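Local structure of nidogen (Mus musculus, 1NPE) at residues Tyr137-Glu149 against Ile160-Phe174. The protein is a basement-membrane glycoprotein, also called entactin, whose G3 domain is a six-bladed YWTD beta-propeller that probably binds the laminin gamma-1 chain. Sequence-based numbering, arbitrary orientation.
Sequences YWTDWNRDNPKIE and ILAQDNLGLPNGLTF
Ile148 pairs antiparallel with Ala162, and a classic beta bulge puts Leu161 beside it: Ile148 N donates to Ala162 O at 3.0 Å, while Ile148 O takes a bond from Leu161 N at 2.8 Å and a weak one from Ala162 N. This adds 159-162 as the outermost strand of one propeller blade. The chain then loops over to 169-174, the innermost strand of the next blade, which runs nearly antiparallel over strand 137-140 (164° between directions), the axes 6.2 Å apart at closest approach.

The packing is mostly apolar. Ile148 sits at its middle: CG1 touches Ala162 CB within its own blade and Leu166 CD1 of the connecting loop, while CD1 reaches Pro169 CB of the next blade at 3.8 Å. Its chi1 of -55° sets CG2 anti to the backbone N, against Leu172 CD1. Trp183 of the next blade also packs on Ile148 and Leu166. Pro169 lays its ring over the hairpin, with CD on Pro146 CB at 3.8 Å. Farther along, the Tyr137 and Phe174 rings lie nearly parallel (13°) but slid apart; Leu161 CD2, from Tyr137's own blade, meets the tyrosine edge.

The one side-chain hydrogen bond between the segments is Thr139 OG1 to Pro169 O, 2.9 Å, from above the carbonyl plane. Asn170 OD1, hydrogen-bonded to Arg125, lies over one face of Trp141, 3.8 Å from CD1. At the loop end, Leu168 CD2 covers one face of the Arg143 guanidinium, 3.6 Å from NH1, and a water donates to both Arg143 O and Gly167 O.

The two blades thus share an apolar seam, its buried threonine hydroxyl gripped by two backbone groups, Pro169 O of the next blade and Gly126 N of its own, with the exposed Arg143 guanidinium at the loop end salt-bridged to an acidic side chain of another protein chain.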
# COMPACT_ATOMS: atom_id res chain seq x y z
N TYR A 137 12.73 9.05 4.60
CA TYR A 137 11.58 9.80 4.10
C TYR A 137 10.41 8.85 3.78
O TYR A 137 10.61 7.76 3.24
CB TYR A 137 11.95 10.55 2.81
CG TYR A 137 13.19 11.43 2.90
CD1 TYR A 137 14.44 10.94 2.54
CD2 TYR A 137 13.09 12.76 3.32
CE1 TYR A 137 15.57 11.76 2.59
CE2 TYR A 137 14.21 13.58 3.38
CZ TYR A 137 15.45 13.07 3.01
OH TYR A 137 16.57 13.88 3.08
N TRP A 138 9.19 9.28 4.06
CA TRP A 138 8.03 8.44 3.75
C TRP A 138 6.76 9.22 3.48
O TRP A 138 6.69 10.41 3.80
CB TRP A 138 7.78 7.43 4.87
CG TRP A 138 7.32 8.03 6.18
CD1 TRP A 138 6.03 8.24 6.58
CD2 TRP A 138 8.16 8.43 7.27
NE1 TRP A 138 6.01 8.73 7.86
CE2 TRP A 138 7.30 8.85 8.31
CE3 TRP A 138 9.54 8.45 7.48
CZ2 TRP A 138 7.79 9.30 9.55
CZ3 TRP A 138 10.03 8.90 8.70
CH2 TRP A 138 9.15 9.32 9.72
N THR A 139 5.79 8.56 2.87
CA THR A 139 4.50 9.18 2.58
C THR A 139 3.44 8.47 3.41
O THR A 139 3.60 7.31 3.80
CB THR A 139 4.08 9.05 1.09
OG1 THR A 139 3.70 7.70 0.81
CG2 THR A 139 5.20 9.46 0.17
N ASP A 140 2.36 9.19 3.70
CA ASP A 140 1.23 8.64 4.43
C ASP A 140 0.05 9.23 3.69
O ASP A 140 -0.22 10.43 3.78
CB ASP A 140 1.24 9.10 5.90
CG ASP A 140 0.12 8.45 6.73
OD1 ASP A 140 -0.94 8.08 6.18
OD2 ASP A 140 0.29 8.32 7.96
N TRP A 141 -0.64 8.40 2.92
CA TRP A 141 -1.77 8.89 2.15
C TRP A 141 -3.08 9.10 2.90
O TRP A 141 -4.14 9.20 2.28
CB TRP A 141 -1.96 8.08 0.85
CG TRP A 141 -2.20 6.64 1.04
CD1 TRP A 141 -1.26 5.65 1.10
CD2 TRP A 141 -3.47 5.99 1.13
NE1 TRP A 141 -1.87 4.43 1.20
CE2 TRP A 141 -3.23 4.60 1.22
CE3 TRP A 141 -4.80 6.45 1.14
CZ2 TRP A 141 -4.26 3.66 1.32
CZ3 TRP A 141 -5.84 5.50 1.23
CH2 TRP A 141 -5.55 4.13 1.32
N ASN A 142 -2.98 9.19 4.23
CA ASN A 142 -4.10 9.46 5.15
C ASN A 142 -5.09 10.40 4.44
O ASN A 142 -4.79 11.57 4.23
CB ASN A 142 -3.53 10.17 6.40
CG ASN A 142 -4.57 10.44 7.50
OD1 ASN A 142 -4.20 10.59 8.66
ND2 ASN A 142 -5.84 10.54 7.13
N ARG A 143 -6.25 9.87 4.07
CA ARG A 143 -7.26 10.66 3.35
C ARG A 143 -7.50 12.05 3.93
O ARG A 143 -7.58 13.03 3.18
CB ARG A 143 -8.58 9.90 3.29
CG ARG A 143 -8.64 8.79 2.27
CD ARG A 143 -8.89 9.33 0.87
NE ARG A 143 -9.08 8.24 -0.08
CZ ARG A 143 -9.18 8.38 -1.40
NH1 ARG A 143 -9.12 9.58 -1.97
NH2 ARG A 143 -9.30 7.30 -2.16
N ASP A 144 -7.59 12.13 5.25
CA ASP A 144 -7.84 13.41 5.92
C ASP A 144 -6.63 14.30 6.11
O ASP A 144 -6.73 15.52 6.00
CB ASP A 144 -8.55 13.18 7.26
CG ASP A 144 -9.94 12.57 7.09
OD1 ASP A 144 -10.78 13.20 6.40
OD2 ASP A 144 -10.18 11.46 7.62
N ASN A 145 -5.48 13.70 6.39
CA ASN A 145 -4.25 14.48 6.60
C ASN A 145 -3.05 13.83 5.94
O ASN A 145 -2.16 13.31 6.63
CB ASN A 145 -3.98 14.68 8.09
CG ASN A 145 -5.00 15.59 8.75
OD1 ASN A 145 -6.08 15.15 9.16
ND2 ASN A 145 -4.67 16.88 8.85
N PRO A 146 -2.98 13.85 4.60
CA PRO A 146 -1.86 13.26 3.86
C PRO A 146 -0.56 14.01 4.18
O PRO A 146 -0.58 15.21 4.42
CB PRO A 146 -2.28 13.45 2.41
CG PRO A 146 -3.05 14.74 2.46
CD PRO A 146 -3.91 14.53 3.68
N LYS A 147 0.57 13.31 4.16
CA LYS A 147 1.83 13.98 4.46
C LYS A 147 3.08 13.27 3.97
O LYS A 147 3.06 12.10 3.61
CB LYS A 147 1.93 14.23 5.97
CG LYS A 147 1.72 13.00 6.82
CD LYS A 147 1.70 13.30 8.31
CE LYS A 147 1.57 12.01 9.10
NZ LYS A 147 1.69 12.21 10.58
N ILE A 148 4.15 14.06 3.85
CA ILE A 148 5.46 13.56 3.46
C ILE A 148 6.27 13.84 4.73
O ILE A 148 6.30 14.98 5.20
CB ILE A 148 6.08 14.37 2.29
CG1 ILE A 148 5.14 14.40 1.09
CG2 ILE A 148 7.42 13.76 1.88
CD1 ILE A 148 4.89 13.04 0.46
N GLU A 149 6.85 12.81 5.32
CA GLU A 149 7.63 13.01 6.54
C GLU A 149 9.08 12.59 6.38
O GLU A 149 9.43 11.83 5.47
CB GLU A 149 7.05 12.22 7.71
CG GLU A 149 5.66 12.62 8.17
CD GLU A 149 5.30 12.02 9.52
OE1 GLU A 149 5.72 12.58 10.56
OE2 GLU A 149 4.60 10.99 9.55
N ILE A 160 7.32 16.74 9.78
CA ILE A 160 6.53 16.80 8.56
C ILE A 160 7.24 17.73 7.58
O ILE A 160 7.64 18.83 7.95
CB ILE A 160 5.11 17.31 8.84
CG1 ILE A 160 4.43 16.40 9.87
CG2 ILE A 160 4.30 17.33 7.56
CD1 ILE A 160 3.03 16.82 10.26
N LEU A 161 7.41 17.26 6.35
CA LEU A 161 8.07 18.03 5.30
C LEU A 161 7.05 18.77 4.42
O LEU A 161 7.26 19.92 4.05
CB LEU A 161 8.92 17.07 4.46
CG LEU A 161 10.37 17.43 4.10
CD1 LEU A 161 11.12 18.01 5.29
CD2 LEU A 161 11.06 16.17 3.60
N ALA A 162 5.96 18.09 4.07
CA ALA A 162 4.89 18.66 3.24
C ALA A 162 3.57 18.15 3.80
O ALA A 162 3.45 16.98 4.17
CB ALA A 162 5.06 18.25 1.79
N GLN A 163 2.56 19.01 3.80
CA GLN A 163 1.26 18.67 4.36
C GLN A 163 0.13 19.23 3.50
O GLN A 163 -0.89 18.57 3.28
CB GLN A 163 1.18 19.26 5.76
CG GLN A 163 0.28 18.57 6.73
CD GLN A 163 0.40 19.17 8.12
OE1 GLN A 163 1.30 18.82 8.88
NE2 GLN A 163 -0.48 20.11 8.43
N ASP A 164 0.32 20.47 3.05
CA ASP A 164 -0.66 21.16 2.22
C ASP A 164 -0.59 20.70 0.78
O ASP A 164 0.45 20.24 0.31
CB ASP A 164 -0.43 22.67 2.27
CG ASP A 164 -0.68 23.26 3.64
OD1 ASP A 164 -1.20 22.55 4.53
OD2 ASP A 164 -0.37 24.46 3.81
N ASN A 165 -1.70 20.88 0.07
CA ASN A 165 -1.81 20.51 -1.33
C ASN A 165 -1.32 19.10 -1.65
O ASN A 165 -0.57 18.89 -2.61
CB ASN A 165 -1.09 21.55 -2.20
CG ASN A 165 -1.72 22.92 -2.10
OD1 ASN A 165 -1.02 23.93 -1.97
ND2 ASN A 165 -3.05 22.98 -2.17
N LEU A 166 -1.69 18.16 -0.80
CA LEU A 166 -1.35 16.75 -0.99
C LEU A 166 -2.68 16.01 -0.99
O LEU A 166 -3.60 16.39 -0.26
CB LEU A 166 -0.49 16.22 0.16
CG LEU A 166 0.99 16.62 0.29
CD1 LEU A 166 1.60 15.95 1.53
CD2 LEU A 166 1.75 16.19 -0.95
N GLY A 167 -2.80 14.99 -1.83
CA GLY A 167 -4.02 14.21 -1.90
C GLY A 167 -3.75 12.77 -1.53
O GLY A 167 -4.10 12.32 -0.44
N LEU A 168 -3.13 12.04 -2.44
CA LEU A 168 -2.78 10.65 -2.21
C LEU A 168 -1.31 10.42 -2.59
O LEU A 168 -1.01 9.94 -3.68
CB LEU A 168 -3.70 9.73 -3.04
CG LEU A 168 -5.21 9.82 -2.79
CD1 LEU A 168 -5.98 8.96 -3.81
CD2 LEU A 168 -5.55 9.39 -1.37
N PRO A 169 -0.37 10.87 -1.72
CA PRO A 169 1.05 10.67 -2.03
C PRO A 169 1.37 9.19 -1.86
O PRO A 169 1.52 8.71 -0.74
CB PRO A 169 1.76 11.55 -0.99
CG PRO A 169 0.81 11.57 0.16
CD PRO A 169 -0.54 11.70 -0.51
N ASN A 170 1.40 8.46 -2.97
CA ASN A 170 1.64 7.03 -2.94
C ASN A 170 3.09 6.56 -2.89
O ASN A 170 3.39 5.54 -2.29
CB ASN A 170 0.90 6.35 -4.09
CG ASN A 170 -0.60 6.29 -3.85
OD1 ASN A 170 -1.06 6.15 -2.71
ND2 ASN A 170 -1.38 6.39 -4.93
N GLY A 171 3.97 7.29 -3.55
CA GLY A 171 5.37 6.90 -3.54
C GLY A 171 6.28 8.11 -3.61
O GLY A 171 5.86 9.20 -4.00
N LEU A 172 7.51 7.93 -3.14
CA LEU A 172 8.47 9.02 -3.20
C LEU A 172 9.86 8.48 -3.52
O LEU A 172 10.11 7.28 -3.45
CB LEU A 172 8.47 9.87 -1.93
CG LEU A 172 9.23 9.45 -0.67
CD1 LEU A 172 8.83 10.41 0.42
CD2 LEU A 172 8.90 8.02 -0.28
N THR A 173 10.75 9.38 -3.89
CA THR A 173 12.09 8.95 -4.24
C THR A 173 13.07 10.08 -3.94
O THR A 173 12.68 11.24 -3.90
CB THR A 173 12.16 8.52 -5.74
OG1 THR A 173 13.45 7.97 -6.03
CG2 THR A 173 11.87 9.69 -6.68
N PHE A 174 14.31 9.73 -3.65
CA PHE A 174 15.31 10.74 -3.33
C PHE A 174 16.54 10.62 -4.21
O PHE A 174 17.09 9.53 -4.37
CB PHE A 174 15.72 10.65 -1.86
CG PHE A 174 16.62 11.78 -1.42
CD1 PHE A 174 16.08 13.00 -1.02
CD2 PHE A 174 18.00 11.62 -1.39
CE1 PHE A 174 16.91 14.05 -0.61
CE2 PHE A 174 18.83 12.66 -0.98
CZ PHE A 174 18.28 13.88 -0.59
O HOH W 1 -6.42 12.97 0.73